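Local coordinates for Lmo0135 protein (Listeria monocytogenes EGD-e, PDB 5ISU) that probably captures peptides outside the cell, as the substrate-binding protein of an ABC transporter, for delivery to the membrane permease, at residues I31-Y35 with F151-P155; D105-N109 with V162-E166. All blocks are in the same frame, centred on the assembly; numbering follows the deposited sequence.

Contact 1: residues I31-Y35 with F151-P155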
# COMPACT_ATOMS: atom_id res chain seq x y z
N ILE A 31 -3.79 -6.53 -16.24
CA ILE A 31 -4.98 -5.97 -15.58
C ILE A 31 -5.95 -7.10 -15.16
O ILE A 31 -6.94 -7.40 -15.84
CB ILE A 31 -5.69 -4.93 -16.47
CG1 ILE A 31 -4.65 -3.93 -17.02
CG2 ILE A 31 -6.78 -4.21 -15.67
CD1 ILE A 31 -5.19 -2.91 -17.98
N ASN A 32 -5.62 -7.71 -14.02
CA ASN A 32 -6.37 -8.84 -13.48
C ASN A 32 -6.10 -8.83 -11.97
O ASN A 32 -4.95 -8.94 -11.54
CB ASN A 32 -5.88 -10.15 -14.14
CG ASN A 32 -6.72 -11.36 -13.75
OD1 ASN A 32 -6.96 -11.64 -12.57
ND2 ASN A 32 -7.14 -12.12 -14.75
N PRO A 33 -7.16 -8.69 -11.15
CA PRO A 33 -7.00 -8.59 -9.69
C PRO A 33 -6.33 -9.75 -8.99
O PRO A 33 -5.92 -9.61 -7.84
CB PRO A 33 -8.43 -8.41 -9.19
CG PRO A 33 -9.28 -8.96 -10.25
CD PRO A 33 -8.58 -8.66 -11.54
N ASN A 34 -6.26 -10.91 -9.64
CA ASN A 34 -5.55 -12.05 -9.05
C ASN A 34 -4.03 -11.82 -9.08
O ASN A 34 -3.30 -12.50 -8.38
CB ASN A 34 -5.87 -13.37 -9.80
CG ASN A 34 -7.25 -13.93 -9.47
OD1 ASN A 34 -8.07 -13.28 -8.84
ND2 ASN A 34 -7.49 -15.16 -9.90
N TYR A 35 -3.55 -10.86 -9.87
CA TYR A 35 -2.11 -10.61 -10.00
C TYR A 35 -1.68 -9.15 -9.82
O TYR A 35 -0.53 -8.89 -9.50
CB TYR A 35 -1.63 -11.12 -11.37
CG TYR A 35 -2.01 -12.58 -11.59
CD1 TYR A 35 -1.22 -13.61 -11.07
CD2 TYR A 35 -3.18 -12.92 -12.26
CE1 TYR A 35 -1.59 -14.93 -11.24
CE2 TYR A 35 -3.55 -14.23 -12.44
CZ TYR A 35 -2.76 -15.24 -11.91
OH TYR A 35 -3.13 -16.55 -12.09
N PHE A 151 -11.13 -7.91 -1.72
CA PHE A 151 -11.37 -8.92 -2.74
C PHE A 151 -12.17 -8.44 -3.96
O PHE A 151 -13.33 -7.98 -3.82
CB PHE A 151 -12.12 -10.07 -2.07
CG PHE A 151 -12.17 -11.31 -2.89
CD1 PHE A 151 -11.17 -12.25 -2.79
CD2 PHE A 151 -13.22 -11.55 -3.76
CE1 PHE A 151 -11.19 -13.41 -3.55
CE2 PHE A 151 -13.26 -12.70 -4.52
CZ PHE A 151 -12.24 -13.64 -4.41
N PHE A 152 -11.58 -8.62 -5.14
CA PHE A 152 -12.20 -8.27 -6.43
C PHE A 152 -12.45 -9.57 -7.20
O PHE A 152 -11.50 -10.26 -7.54
CB PHE A 152 -11.27 -7.38 -7.28
CG PHE A 152 -10.97 -6.03 -6.69
CD1 PHE A 152 -10.04 -5.88 -5.67
CD2 PHE A 152 -11.58 -4.88 -7.20
CE1 PHE A 152 -9.74 -4.62 -5.15
CE2 PHE A 152 -11.30 -3.62 -6.68
CZ PHE A 152 -10.38 -3.49 -5.65
N PRO A 153 -13.72 -9.92 -7.47
CA PRO A 153 -13.92 -11.15 -8.21
C PRO A 153 -13.61 -11.03 -9.70
O PRO A 153 -13.62 -9.91 -10.26
CB PRO A 153 -15.41 -11.46 -8.01
CG PRO A 153 -16.03 -10.18 -7.66
CD PRO A 153 -14.98 -9.40 -6.92
N ILE A 154 -13.28 -12.17 -10.31
CA ILE A 154 -13.06 -12.24 -11.77
C ILE A 154 -14.19 -13.09 -12.38
O ILE A 154 -14.89 -13.78 -11.65
CB ILE A 154 -11.63 -12.70 -12.15
CG1 ILE A 154 -11.31 -14.12 -11.67
CG2 ILE A 154 -10.62 -11.73 -11.58
CD1 ILE A 154 -9.95 -14.62 -12.12
N PRO A 155 -14.42 -12.98 -13.69
CA PRO A 155 -15.55 -13.73 -14.25
C PRO A 155 -15.24 -15.19 -14.62
O PRO A 155 -14.27 -15.47 -15.32
CB PRO A 155 -15.93 -12.91 -15.48
CG PRO A 155 -14.72 -12.13 -15.83
CD PRO A 155 -13.91 -11.94 -14.60
O HOH W 1 -8.89 -11.34 -7.07
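Ile154, Pro33 and Phe152 carry most of this interface, losing 75, 60 and 35 Å² to the opposite segment out of 218 Å² in total. The backbones come closest at Pro33 and Phe152, whose CA atoms are 6.1 Å apart. Pro33 directs its CA-to-CB bond at 151-155, and its pyrrolidine ring touches two side chains there: Pro33 CG lies 3.4 Å from Ile154 CG2, and Pro33 CB lies 3.6 Å from Phe152 CB. Phe152 also starts toward Pro33, but its ring leads away and rests on Gln45 and Gln46 of helix 39-48. Ile154 reaches further along 31-35, with Ile154 CD1 3.4 Å from Asn34 ND2 and Ile154 CG2 3.8 Å from Asn32 OD1.

What presents the proline is an Asx turn: Asn32 OD1 accepts from Asn34 N at 3.1 Å with an N-H...O angle of 158°, and the backbone bond from Tyr35 N to Asn32 O, 2.9 Å, closes a beta turn that overlaps it. Both segments are loops within a protein of the periplasmic binding protein fold, the first leading into helix 39-48 and the second ending at Pro155, the N-cap of helix 156-159.

Polar linkage between the segments runs through water 1, which donates to Asn34 OD1 at 2.8 Å and to Phe152 O at 2.9 Å. The amide nitrogens of the two asparagines are engaged outside the pair, Asn34 ND2 with Ser102 and Asn32 ND2 with Asn171, while Ile154 N is hydrogen-bonded to Thr99 on helix 93-104.

Contact 2: residues D105-N109 with V162-E166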
# COMPACT_ATOMS: atom_id res chain seq x y z
N ASP A 105 -5.43 -22.41 -6.54
CA ASP A 105 -4.78 -23.30 -7.50
C ASP A 105 -3.32 -22.87 -7.67
O ASP A 105 -3.02 -21.83 -8.26
CB ASP A 105 -5.55 -23.22 -8.83
CG ASP A 105 -5.19 -24.32 -9.79
OD1 ASP A 105 -4.42 -25.22 -9.41
OD2 ASP A 105 -5.70 -24.28 -10.93
N THR A 106 -2.41 -23.69 -7.12
CA THR A 106 -0.97 -23.42 -7.13
C THR A 106 -0.37 -23.19 -8.52
O THR A 106 0.54 -22.37 -8.65
CB THR A 106 -0.17 -24.53 -6.40
OG1 THR A 106 -0.63 -25.81 -6.84
CG2 THR A 106 -0.36 -24.44 -4.88
N LYS A 107 -0.88 -23.89 -9.54
CA LYS A 107 -0.35 -23.71 -10.90
C LYS A 107 -0.55 -22.28 -11.46
O LYS A 107 0.17 -21.88 -12.39
CB LYS A 107 -0.94 -24.74 -11.88
CG LYS A 107 -2.44 -24.63 -12.14
CD LYS A 107 -2.96 -25.68 -13.14
CE LYS A 107 -2.48 -25.41 -14.57
NZ LYS A 107 -3.08 -26.32 -15.59
N GLN A 108 -1.49 -21.51 -10.90
CA GLN A 108 -1.75 -20.15 -11.39
C GLN A 108 -0.75 -19.11 -10.83
O GLN A 108 -0.72 -17.96 -11.32
CB GLN A 108 -3.20 -19.72 -11.07
CG GLN A 108 -4.30 -20.57 -11.71
CD GLN A 108 -4.32 -20.54 -13.24
OE1 GLN A 108 -3.67 -19.70 -13.89
NE2 GLN A 108 -5.07 -21.47 -13.84
N ASN A 109 0.05 -19.49 -9.82
CA ASN A 109 1.04 -18.59 -9.20
C ASN A 109 0.45 -17.25 -8.77
O ASN A 109 1.02 -16.19 -9.11
CB ASN A 109 2.22 -18.32 -10.15
CG ASN A 109 3.09 -19.53 -10.40
OD1 ASN A 109 3.33 -20.36 -9.51
ND2 ASN A 109 3.62 -19.61 -11.63
N VAL A 162 -9.05 -21.93 -18.40
CA VAL A 162 -7.81 -21.28 -18.85
C VAL A 162 -6.69 -21.81 -17.96
O VAL A 162 -6.76 -21.68 -16.74
CB VAL A 162 -7.89 -19.75 -18.77
CG1 VAL A 162 -6.52 -19.13 -19.05
CG2 VAL A 162 -8.94 -19.21 -19.73
N GLU A 163 -5.66 -22.40 -18.58
CA GLU A 163 -4.56 -22.99 -17.82
C GLU A 163 -3.63 -21.98 -17.17
O GLU A 163 -3.17 -22.22 -16.05
CB GLU A 163 -3.73 -23.93 -18.68
CG GLU A 163 -4.49 -25.12 -19.23
CD GLU A 163 -3.57 -26.30 -19.49
OE1 GLU A 163 -2.78 -26.61 -18.57
OE2 GLU A 163 -3.64 -26.95 -20.57
N ASN A 164 -3.30 -20.90 -17.88
CA ASN A 164 -2.44 -19.84 -17.32
C ASN A 164 -3.17 -18.50 -17.43
O ASN A 164 -3.16 -17.84 -18.48
CB ASN A 164 -1.07 -19.80 -18.01
CG ASN A 164 -0.10 -18.84 -17.33
OD1 ASN A 164 -0.51 -17.83 -16.74
ND2 ASN A 164 1.19 -19.14 -17.41
N ILE A 165 -3.77 -18.10 -16.32
CA ILE A 165 -4.57 -16.89 -16.28
C ILE A 165 -3.73 -15.63 -16.44
O ILE A 165 -4.13 -14.73 -17.16
CB ILE A 165 -5.43 -16.82 -14.99
CG1 ILE A 165 -6.38 -18.01 -14.94
CG2 ILE A 165 -6.23 -15.52 -14.96
CD1 ILE A 165 -7.18 -18.13 -13.66
N GLU A 166 -2.56 -15.59 -15.79
CA GLU A 166 -1.71 -14.40 -15.86
C GLU A 166 -1.25 -14.04 -17.29
O GLU A 166 -1.11 -12.86 -17.61
CB GLU A 166 -0.50 -14.54 -14.91
CG GLU A 166 0.33 -13.26 -14.74
CD GLU A 166 1.53 -13.42 -13.79
OE1 GLU A 166 2.15 -14.51 -13.77
OE2 GLU A 166 1.88 -12.43 -13.08
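A salt bridge and a nearly linear hydrogen bond from a backbone N-H to a glutamine side chain hold these two loops together. Lys107 NZ donates to Glu163 OE1 at 3.0 Å, and Ile165 N donates to Gln108 OE1 at 2.9 Å with an N-H...O angle of 175°. The other end of the Gln108 carboxamide makes a weak hydrogen bond, Gln108 NE2 to Val162 O, at 3.4 Å and 143°. Gln108 thus uses both ends of its amide on the main chain of 162-166, its oxygen meeting Ile165 N and its nitrogen Val162 O, three residues earlier.

After helix 93-104, residues 106-108 form a 3-10 segment, supported by Gln108 N to Asp105 O and Asn109 N to Thr106 O, each 3.1 Å. Gln108 leaves the backbone sideways, and with chi1 and chi2 both m its carboxamide comes nearer the other loop. That loop follows helix 156-159 and leads on to strand 180-186, so the contact joins it to the exit of helix 93-104. Gln108 loses 93 Å² of the 271 Å² buried here, against 58 Å² for Glu163 and 46 Å² for Lys107.

Around the amide the fit is close: Gln108 OE1 is 3.6 Å from Asn164 CA and 3.4 Å from Ile165 CG1. The Ile165 side chain also touches Asn32 and Tyr35 of 31-35, while Gln108 O accepts from the Tyr35 hydroxyl.

The chemistry divides by exposure. Lys107 and Glu163 pair their charges at the solvent-exposed margin, whereas buried Gln108 reads backbone atoms, so its bonds depend on the path of the 162-166 main chain.

Overall arrangement
From the N terminus, the chain leaves strand 19-24 and passes through 31-35 before helix 39-48; helix 93-104 then delivers it to 105-109. Contact 1 closes a loop of 115 intervening residues when 151-155 returns to 31-35, and contact 2 closes a shorter one of 52 when 162-166 meets 105-109. Because the segments alternate, the two closures cross rather than nest. With centres 13 Å apart, they also touch: Tyr35 OH lies 2.9 Å from Gln108 O, a probable hydrogen bond, and Asn32 ND2 packs 3.5 Å from Ile165 CG2. Together they tie the loops flanking helix 156-159 to the approach of helix 39-48 and the exit of helix 93-104.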